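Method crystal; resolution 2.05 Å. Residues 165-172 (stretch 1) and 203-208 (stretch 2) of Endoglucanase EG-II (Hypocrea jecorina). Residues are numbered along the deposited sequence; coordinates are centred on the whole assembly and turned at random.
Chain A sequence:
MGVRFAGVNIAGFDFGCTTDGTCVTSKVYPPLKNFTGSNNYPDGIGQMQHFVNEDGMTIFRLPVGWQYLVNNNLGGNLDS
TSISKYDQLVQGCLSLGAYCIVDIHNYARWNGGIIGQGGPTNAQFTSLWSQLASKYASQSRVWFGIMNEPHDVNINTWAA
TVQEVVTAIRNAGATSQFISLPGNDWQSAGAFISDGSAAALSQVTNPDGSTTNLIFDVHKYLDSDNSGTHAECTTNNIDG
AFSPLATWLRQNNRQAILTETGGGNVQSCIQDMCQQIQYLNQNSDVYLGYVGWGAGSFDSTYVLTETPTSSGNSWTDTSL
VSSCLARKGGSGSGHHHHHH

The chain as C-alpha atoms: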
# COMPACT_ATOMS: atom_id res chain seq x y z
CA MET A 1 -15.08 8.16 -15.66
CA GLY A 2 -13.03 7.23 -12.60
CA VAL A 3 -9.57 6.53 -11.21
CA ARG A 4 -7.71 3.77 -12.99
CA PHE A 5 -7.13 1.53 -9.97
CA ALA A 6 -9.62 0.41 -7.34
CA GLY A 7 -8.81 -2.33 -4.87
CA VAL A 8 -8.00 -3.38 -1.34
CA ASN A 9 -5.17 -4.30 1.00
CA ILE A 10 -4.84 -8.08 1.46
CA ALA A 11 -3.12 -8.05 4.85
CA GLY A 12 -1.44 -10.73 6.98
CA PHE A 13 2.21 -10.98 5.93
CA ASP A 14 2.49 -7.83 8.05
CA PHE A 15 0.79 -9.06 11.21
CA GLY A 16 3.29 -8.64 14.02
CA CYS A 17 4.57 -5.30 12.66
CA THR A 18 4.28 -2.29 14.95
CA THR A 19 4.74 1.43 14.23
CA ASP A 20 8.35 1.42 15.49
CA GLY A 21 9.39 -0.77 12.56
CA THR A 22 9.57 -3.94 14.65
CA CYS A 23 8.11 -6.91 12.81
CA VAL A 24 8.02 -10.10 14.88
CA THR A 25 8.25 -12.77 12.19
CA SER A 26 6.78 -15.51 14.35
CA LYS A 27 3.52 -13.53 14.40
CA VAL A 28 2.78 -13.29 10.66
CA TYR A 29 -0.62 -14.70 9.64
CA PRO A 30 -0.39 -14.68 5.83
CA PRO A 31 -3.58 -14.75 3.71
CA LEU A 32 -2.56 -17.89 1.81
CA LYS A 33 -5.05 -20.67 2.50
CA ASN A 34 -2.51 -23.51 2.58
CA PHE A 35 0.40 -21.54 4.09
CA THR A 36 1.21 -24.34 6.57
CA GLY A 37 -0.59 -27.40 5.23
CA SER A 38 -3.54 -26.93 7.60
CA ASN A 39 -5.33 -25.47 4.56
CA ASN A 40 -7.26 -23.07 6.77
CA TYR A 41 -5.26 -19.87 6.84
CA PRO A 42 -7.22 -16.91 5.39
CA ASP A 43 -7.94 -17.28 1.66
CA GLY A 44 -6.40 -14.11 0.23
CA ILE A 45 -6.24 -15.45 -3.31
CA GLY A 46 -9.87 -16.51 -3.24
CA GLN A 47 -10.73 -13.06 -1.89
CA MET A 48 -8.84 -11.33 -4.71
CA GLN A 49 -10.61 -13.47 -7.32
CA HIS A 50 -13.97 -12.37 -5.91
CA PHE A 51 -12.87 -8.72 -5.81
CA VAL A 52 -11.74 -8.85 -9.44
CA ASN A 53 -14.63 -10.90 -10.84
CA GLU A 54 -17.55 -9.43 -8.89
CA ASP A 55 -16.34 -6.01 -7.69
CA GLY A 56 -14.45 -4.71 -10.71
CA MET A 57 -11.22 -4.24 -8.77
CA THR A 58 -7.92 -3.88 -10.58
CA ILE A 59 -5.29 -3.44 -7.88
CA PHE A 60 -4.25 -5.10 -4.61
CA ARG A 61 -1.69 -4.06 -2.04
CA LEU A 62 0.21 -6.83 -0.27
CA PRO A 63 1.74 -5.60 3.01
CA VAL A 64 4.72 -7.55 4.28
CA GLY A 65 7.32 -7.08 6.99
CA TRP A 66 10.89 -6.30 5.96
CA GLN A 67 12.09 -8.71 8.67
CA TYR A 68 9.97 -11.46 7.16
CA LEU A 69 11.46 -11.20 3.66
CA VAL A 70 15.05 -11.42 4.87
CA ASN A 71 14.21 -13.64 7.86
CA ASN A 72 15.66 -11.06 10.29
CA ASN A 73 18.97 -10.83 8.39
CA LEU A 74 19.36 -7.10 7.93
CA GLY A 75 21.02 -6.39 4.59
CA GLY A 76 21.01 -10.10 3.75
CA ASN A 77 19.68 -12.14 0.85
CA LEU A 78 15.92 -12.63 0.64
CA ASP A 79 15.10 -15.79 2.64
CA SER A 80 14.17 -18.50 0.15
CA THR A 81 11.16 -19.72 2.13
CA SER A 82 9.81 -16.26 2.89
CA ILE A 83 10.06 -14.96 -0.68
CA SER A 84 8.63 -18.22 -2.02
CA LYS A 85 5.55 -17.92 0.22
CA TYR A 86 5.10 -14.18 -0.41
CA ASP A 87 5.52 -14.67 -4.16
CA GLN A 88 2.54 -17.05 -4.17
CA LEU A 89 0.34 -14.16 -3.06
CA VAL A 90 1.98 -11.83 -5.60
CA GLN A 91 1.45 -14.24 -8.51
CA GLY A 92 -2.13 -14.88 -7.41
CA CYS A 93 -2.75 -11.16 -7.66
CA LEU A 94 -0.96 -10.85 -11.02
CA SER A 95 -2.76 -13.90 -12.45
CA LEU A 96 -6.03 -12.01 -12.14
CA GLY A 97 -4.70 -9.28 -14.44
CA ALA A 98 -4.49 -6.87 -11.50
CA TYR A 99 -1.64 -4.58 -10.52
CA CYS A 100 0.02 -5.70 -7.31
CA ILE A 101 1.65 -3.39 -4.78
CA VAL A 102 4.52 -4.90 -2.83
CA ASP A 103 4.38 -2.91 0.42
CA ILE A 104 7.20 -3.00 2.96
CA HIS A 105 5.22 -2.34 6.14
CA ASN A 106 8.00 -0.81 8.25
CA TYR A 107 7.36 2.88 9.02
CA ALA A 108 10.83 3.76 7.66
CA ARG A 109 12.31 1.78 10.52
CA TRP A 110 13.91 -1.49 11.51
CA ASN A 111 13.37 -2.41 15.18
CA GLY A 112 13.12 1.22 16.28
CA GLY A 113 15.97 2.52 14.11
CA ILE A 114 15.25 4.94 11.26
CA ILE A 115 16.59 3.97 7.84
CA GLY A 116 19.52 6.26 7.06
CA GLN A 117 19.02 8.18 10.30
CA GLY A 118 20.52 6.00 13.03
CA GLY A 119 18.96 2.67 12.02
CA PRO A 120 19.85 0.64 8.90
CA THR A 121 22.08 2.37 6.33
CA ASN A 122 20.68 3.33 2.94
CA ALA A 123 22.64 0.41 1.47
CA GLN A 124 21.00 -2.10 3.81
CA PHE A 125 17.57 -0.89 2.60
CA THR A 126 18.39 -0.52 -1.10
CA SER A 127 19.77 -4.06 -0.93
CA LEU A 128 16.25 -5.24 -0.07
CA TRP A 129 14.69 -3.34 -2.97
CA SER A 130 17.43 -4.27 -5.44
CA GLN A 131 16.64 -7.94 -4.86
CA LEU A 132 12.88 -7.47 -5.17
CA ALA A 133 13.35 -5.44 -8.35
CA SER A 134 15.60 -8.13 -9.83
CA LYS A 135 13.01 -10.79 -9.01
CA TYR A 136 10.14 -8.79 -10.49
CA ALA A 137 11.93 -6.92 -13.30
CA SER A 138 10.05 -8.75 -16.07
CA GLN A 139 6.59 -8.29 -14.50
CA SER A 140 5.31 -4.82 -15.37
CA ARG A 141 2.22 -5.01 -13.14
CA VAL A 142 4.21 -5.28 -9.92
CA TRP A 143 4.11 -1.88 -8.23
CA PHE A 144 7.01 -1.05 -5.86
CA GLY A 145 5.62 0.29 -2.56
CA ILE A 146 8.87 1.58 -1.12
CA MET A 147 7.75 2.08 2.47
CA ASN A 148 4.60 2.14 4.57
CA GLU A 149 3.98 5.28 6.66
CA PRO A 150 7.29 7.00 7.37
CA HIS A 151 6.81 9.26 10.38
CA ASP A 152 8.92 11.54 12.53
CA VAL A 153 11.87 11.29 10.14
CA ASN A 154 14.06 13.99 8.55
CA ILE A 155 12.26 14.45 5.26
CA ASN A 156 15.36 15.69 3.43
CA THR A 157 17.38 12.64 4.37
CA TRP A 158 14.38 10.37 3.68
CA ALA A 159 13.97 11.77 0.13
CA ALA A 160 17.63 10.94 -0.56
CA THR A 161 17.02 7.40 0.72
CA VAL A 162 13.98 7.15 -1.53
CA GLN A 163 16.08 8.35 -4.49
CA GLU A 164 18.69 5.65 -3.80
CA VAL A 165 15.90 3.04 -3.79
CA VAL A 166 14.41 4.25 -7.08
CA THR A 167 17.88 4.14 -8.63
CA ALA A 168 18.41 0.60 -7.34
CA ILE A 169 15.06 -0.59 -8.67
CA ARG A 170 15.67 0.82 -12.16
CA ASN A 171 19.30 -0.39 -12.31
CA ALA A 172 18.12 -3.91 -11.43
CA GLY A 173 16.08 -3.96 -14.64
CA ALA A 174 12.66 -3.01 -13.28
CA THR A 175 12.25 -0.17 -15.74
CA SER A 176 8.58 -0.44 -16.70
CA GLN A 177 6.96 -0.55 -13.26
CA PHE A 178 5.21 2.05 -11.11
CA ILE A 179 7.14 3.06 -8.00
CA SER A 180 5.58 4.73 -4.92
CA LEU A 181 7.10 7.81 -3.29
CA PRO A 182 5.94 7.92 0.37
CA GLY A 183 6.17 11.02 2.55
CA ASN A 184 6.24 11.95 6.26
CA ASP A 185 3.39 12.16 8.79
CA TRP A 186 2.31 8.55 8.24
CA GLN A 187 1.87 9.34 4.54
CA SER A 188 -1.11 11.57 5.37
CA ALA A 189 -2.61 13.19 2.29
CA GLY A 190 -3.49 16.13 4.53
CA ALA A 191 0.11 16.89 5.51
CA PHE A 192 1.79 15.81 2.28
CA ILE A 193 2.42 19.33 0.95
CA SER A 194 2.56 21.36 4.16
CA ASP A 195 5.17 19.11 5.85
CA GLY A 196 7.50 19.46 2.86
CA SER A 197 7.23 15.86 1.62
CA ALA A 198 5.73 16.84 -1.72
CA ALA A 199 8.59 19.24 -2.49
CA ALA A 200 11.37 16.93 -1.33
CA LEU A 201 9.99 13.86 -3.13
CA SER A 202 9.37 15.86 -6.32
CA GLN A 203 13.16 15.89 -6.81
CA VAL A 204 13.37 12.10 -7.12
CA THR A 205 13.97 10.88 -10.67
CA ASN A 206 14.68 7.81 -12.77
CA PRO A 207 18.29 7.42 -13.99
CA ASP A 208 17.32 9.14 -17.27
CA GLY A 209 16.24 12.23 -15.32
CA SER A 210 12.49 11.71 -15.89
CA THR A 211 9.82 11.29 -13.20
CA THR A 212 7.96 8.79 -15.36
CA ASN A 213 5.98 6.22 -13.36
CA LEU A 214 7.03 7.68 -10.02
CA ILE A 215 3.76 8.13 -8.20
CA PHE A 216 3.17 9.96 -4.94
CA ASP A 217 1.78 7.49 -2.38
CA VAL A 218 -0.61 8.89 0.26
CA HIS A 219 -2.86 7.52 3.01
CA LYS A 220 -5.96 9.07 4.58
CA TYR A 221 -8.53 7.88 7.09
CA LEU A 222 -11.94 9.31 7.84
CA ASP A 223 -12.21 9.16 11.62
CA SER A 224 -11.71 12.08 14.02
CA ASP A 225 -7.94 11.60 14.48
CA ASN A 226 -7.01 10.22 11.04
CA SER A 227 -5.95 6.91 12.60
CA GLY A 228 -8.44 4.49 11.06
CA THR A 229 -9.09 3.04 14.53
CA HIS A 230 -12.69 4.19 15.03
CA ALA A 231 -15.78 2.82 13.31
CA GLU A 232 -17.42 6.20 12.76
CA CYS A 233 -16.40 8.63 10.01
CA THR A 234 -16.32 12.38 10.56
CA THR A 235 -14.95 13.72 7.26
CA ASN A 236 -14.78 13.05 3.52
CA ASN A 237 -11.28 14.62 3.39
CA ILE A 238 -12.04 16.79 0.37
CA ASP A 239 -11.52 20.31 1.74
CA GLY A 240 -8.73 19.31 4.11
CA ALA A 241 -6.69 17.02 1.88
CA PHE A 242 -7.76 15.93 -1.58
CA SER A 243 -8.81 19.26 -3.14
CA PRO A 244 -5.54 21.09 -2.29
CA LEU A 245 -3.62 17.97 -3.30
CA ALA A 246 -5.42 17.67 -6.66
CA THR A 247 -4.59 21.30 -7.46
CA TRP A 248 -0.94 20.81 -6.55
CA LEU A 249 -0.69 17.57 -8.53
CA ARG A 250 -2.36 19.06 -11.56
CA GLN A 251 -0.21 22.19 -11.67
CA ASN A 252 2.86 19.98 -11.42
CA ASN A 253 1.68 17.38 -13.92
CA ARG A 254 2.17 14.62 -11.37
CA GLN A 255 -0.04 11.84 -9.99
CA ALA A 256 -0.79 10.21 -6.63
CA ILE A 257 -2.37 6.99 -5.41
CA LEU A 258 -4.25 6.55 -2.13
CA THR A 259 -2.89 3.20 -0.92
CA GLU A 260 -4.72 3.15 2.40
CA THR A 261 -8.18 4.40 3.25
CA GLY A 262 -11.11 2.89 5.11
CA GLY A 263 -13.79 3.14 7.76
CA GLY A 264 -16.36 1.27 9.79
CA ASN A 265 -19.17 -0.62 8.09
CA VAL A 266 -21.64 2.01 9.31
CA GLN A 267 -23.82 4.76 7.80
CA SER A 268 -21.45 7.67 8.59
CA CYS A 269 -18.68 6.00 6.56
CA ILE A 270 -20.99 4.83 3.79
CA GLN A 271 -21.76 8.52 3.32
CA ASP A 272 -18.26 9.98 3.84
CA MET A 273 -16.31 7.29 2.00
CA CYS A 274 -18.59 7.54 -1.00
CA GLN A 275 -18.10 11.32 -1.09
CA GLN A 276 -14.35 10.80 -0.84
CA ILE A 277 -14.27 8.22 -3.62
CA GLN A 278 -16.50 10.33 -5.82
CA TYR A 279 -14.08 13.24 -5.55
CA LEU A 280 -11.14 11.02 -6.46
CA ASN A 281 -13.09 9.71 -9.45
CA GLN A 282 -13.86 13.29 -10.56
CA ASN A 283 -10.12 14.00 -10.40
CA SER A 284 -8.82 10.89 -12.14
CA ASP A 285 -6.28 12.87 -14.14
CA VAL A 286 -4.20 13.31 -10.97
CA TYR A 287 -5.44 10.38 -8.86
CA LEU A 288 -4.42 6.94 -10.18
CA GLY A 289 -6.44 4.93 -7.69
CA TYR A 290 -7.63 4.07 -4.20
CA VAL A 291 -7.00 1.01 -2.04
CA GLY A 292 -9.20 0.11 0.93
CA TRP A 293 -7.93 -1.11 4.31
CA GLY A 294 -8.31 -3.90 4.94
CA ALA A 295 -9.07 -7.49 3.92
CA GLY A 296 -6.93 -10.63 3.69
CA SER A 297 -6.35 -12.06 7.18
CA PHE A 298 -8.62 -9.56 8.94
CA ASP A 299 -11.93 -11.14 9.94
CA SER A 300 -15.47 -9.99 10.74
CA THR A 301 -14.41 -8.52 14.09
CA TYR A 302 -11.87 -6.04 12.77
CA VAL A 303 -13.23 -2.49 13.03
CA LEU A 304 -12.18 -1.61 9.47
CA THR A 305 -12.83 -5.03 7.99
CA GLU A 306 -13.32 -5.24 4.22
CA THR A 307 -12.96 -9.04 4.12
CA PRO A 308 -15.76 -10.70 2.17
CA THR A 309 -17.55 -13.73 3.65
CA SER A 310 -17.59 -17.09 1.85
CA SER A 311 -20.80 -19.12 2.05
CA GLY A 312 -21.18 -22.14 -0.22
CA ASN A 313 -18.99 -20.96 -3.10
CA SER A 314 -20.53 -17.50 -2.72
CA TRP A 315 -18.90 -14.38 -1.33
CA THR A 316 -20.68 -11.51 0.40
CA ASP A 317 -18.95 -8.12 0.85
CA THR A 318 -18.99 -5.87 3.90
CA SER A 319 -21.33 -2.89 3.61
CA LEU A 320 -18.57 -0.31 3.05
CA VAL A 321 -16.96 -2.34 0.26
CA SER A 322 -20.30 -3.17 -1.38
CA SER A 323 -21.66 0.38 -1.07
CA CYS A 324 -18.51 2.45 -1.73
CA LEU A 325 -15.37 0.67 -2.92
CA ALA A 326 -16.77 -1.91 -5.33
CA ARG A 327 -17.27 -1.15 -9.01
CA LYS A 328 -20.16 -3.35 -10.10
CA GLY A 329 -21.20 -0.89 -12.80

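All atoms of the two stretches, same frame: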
# COMPACT_ATOMS: atom_id res chain seq x y z
N VAL A 165 16.73 4.21 -3.51
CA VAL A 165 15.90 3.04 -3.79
C VAL A 165 15.40 3.04 -5.24
O VAL A 165 15.54 2.05 -5.95
CB VAL A 165 14.71 2.93 -2.82
CG1 VAL A 165 13.75 1.83 -3.25
CG2 VAL A 165 15.24 2.66 -1.41
N VAL A 166 14.85 4.16 -5.69
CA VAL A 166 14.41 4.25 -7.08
C VAL A 166 15.55 3.91 -8.05
O VAL A 166 15.37 3.17 -9.02
CB VAL A 166 13.82 5.63 -7.42
CG1 VAL A 166 13.69 5.80 -8.94
CG2 VAL A 166 12.47 5.81 -6.73
N THR A 167 16.74 4.43 -7.78
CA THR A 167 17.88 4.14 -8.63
C THR A 167 18.19 2.64 -8.62
O THR A 167 18.46 2.05 -9.67
CB THR A 167 19.12 4.93 -8.20
OG1 THR A 167 18.80 6.32 -8.18
CG2 THR A 167 20.29 4.69 -9.17
N ALA A 168 18.12 2.03 -7.45
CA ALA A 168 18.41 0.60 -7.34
C ALA A 168 17.39 -0.23 -8.12
O ALA A 168 17.73 -1.21 -8.78
CB ALA A 168 18.45 0.16 -5.89
N ILE A 169 16.12 0.17 -8.04
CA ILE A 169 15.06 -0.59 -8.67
C ILE A 169 15.23 -0.55 -10.19
O ILE A 169 15.12 -1.57 -10.86
CB ILE A 169 13.68 -0.04 -8.27
CG1 ILE A 169 13.42 -0.30 -6.78
CG2 ILE A 169 12.59 -0.64 -9.15
CD1 ILE A 169 12.12 0.28 -6.28
N ARG A 170 15.50 0.64 -10.72
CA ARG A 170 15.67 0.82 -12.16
C ARG A 170 16.93 0.11 -12.68
O ARG A 170 16.90 -0.55 -13.72
CB ARG A 170 15.71 2.31 -12.51
CG ARG A 170 14.42 3.08 -12.23
CD ARG A 170 13.19 2.44 -12.89
NE ARG A 170 12.01 3.31 -12.77
CZ ARG A 170 10.75 2.89 -12.81
NH1 ARG A 170 10.46 1.60 -12.95
NH2 ARG A 170 9.76 3.76 -12.70
N ASN A 171 18.04 0.26 -11.95
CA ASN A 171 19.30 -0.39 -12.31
C ASN A 171 19.23 -1.91 -12.27
O ASN A 171 20.03 -2.58 -12.92
CB ASN A 171 20.44 0.10 -11.40
CG ASN A 171 20.89 1.52 -11.73
OD1 ASN A 171 20.47 2.12 -12.71
ND2 ASN A 171 21.75 2.06 -10.88
N ALA A 172 18.29 -2.46 -11.51
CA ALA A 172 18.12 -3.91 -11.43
C ALA A 172 17.31 -4.44 -12.61
O ALA A 172 17.11 -5.65 -12.73
CB ALA A 172 17.45 -4.29 -10.13
N GLN A 203 11.81 15.82 -6.25
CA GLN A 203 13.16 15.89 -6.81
C GLN A 203 13.69 14.51 -7.21
O GLN A 203 14.75 14.39 -7.82
CB GLN A 203 14.13 16.55 -5.82
CG GLN A 203 13.58 17.81 -5.14
CD GLN A 203 12.96 18.80 -6.12
OE1 GLN A 203 13.50 19.03 -7.20
NE2 GLN A 203 11.82 19.38 -5.74
N VAL A 204 12.95 13.47 -6.84
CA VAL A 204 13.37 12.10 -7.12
C VAL A 204 13.13 11.79 -8.59
O VAL A 204 12.08 12.10 -9.12
CB VAL A 204 12.61 11.08 -6.22
CG1 VAL A 204 12.93 9.64 -6.61
CG2 VAL A 204 12.95 11.32 -4.76
N THR A 205 14.11 11.19 -9.26
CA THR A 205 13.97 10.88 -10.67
C THR A 205 14.49 9.50 -11.01
O THR A 205 15.27 8.94 -10.26
CB THR A 205 14.78 11.87 -11.56
OG1 THR A 205 16.18 11.75 -11.26
CG2 THR A 205 14.32 13.32 -11.36
N ASN A 206 14.06 8.98 -12.15
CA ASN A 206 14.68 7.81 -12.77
C ASN A 206 16.08 8.19 -13.23
O ASN A 206 16.39 9.37 -13.38
CB ASN A 206 13.86 7.37 -13.98
CG ASN A 206 12.42 7.03 -13.62
OD1 ASN A 206 11.47 7.63 -14.14
ND2 ASN A 206 12.24 6.06 -12.75
N PRO A 207 16.93 7.18 -13.48
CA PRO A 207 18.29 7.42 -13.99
C PRO A 207 18.33 8.36 -15.19
O PRO A 207 19.27 9.16 -15.30
CB PRO A 207 18.75 6.03 -14.40
CG PRO A 207 18.05 5.12 -13.41
CD PRO A 207 16.70 5.76 -13.16
N ASP A 208 17.33 8.29 -16.07
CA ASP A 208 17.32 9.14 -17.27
C ASP A 208 16.88 10.57 -16.98
O ASP A 208 16.74 11.37 -17.90
CB ASP A 208 16.46 8.52 -18.39
CG ASP A 208 14.96 8.52 -18.07
OD1 ASP A 208 14.56 9.03 -17.00
OD2 ASP A 208 14.18 8.01 -18.91

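This is a small, mostly apolar contact in which one side of a helix end lies against an irregular loop, burying 281 Å² over both sides, with a single close polar approach at Arg170 and Asn206.

The helix, which runs through Asn171, supplies its two main contacts, Val166 and Arg170, four residues apart. The backbone hydrogen bond from Arg170 N to Val166 O, 3.1 Å, ties these two positions together. Val165, Ala168 and Ile169 are out of reach; Val166 and Arg170, one turn apart, are the helix residues whose CA-to-CB bonds point toward the loop.

Val166, with chi1 in the t well, meets more than one loop residue. Its CG2 packs 3.9 Å from CG1 of Val204, an apolar pair between two buried side chains, while its CG1 lies 3.8 Å from the backbone O of Thr205. The CA-to-CB bond of Thr205 points away and its side chain stays out of contact, so it is the main chain that comes close to the helix.

One turn on, Arg170 brings both aliphatic and polar atoms to the loop. Its CG sits 3.6 Å from CD of Pro207, so the aliphatic part of the chain packs on the proline ring. Farther out, the guanidinium has Asn206 at its edge, near its plane. Arg170 NE and the modelled Asn206 ND2 are 2.8 Å apart, but the amide is probably turned over in the model; with it turned back, this approach may be a hydrogen bond. Arg170 NH2 is already hydrogen-bonded elsewhere in the structure.

Pro207 gives up 60 Å², the most of any residue here, although it is exposed in the whole assembly. Its CG also lies 3.9 Å from OD1 of Asn171, whose side chain starts sideways but ends nearer the loop, adding a light contact.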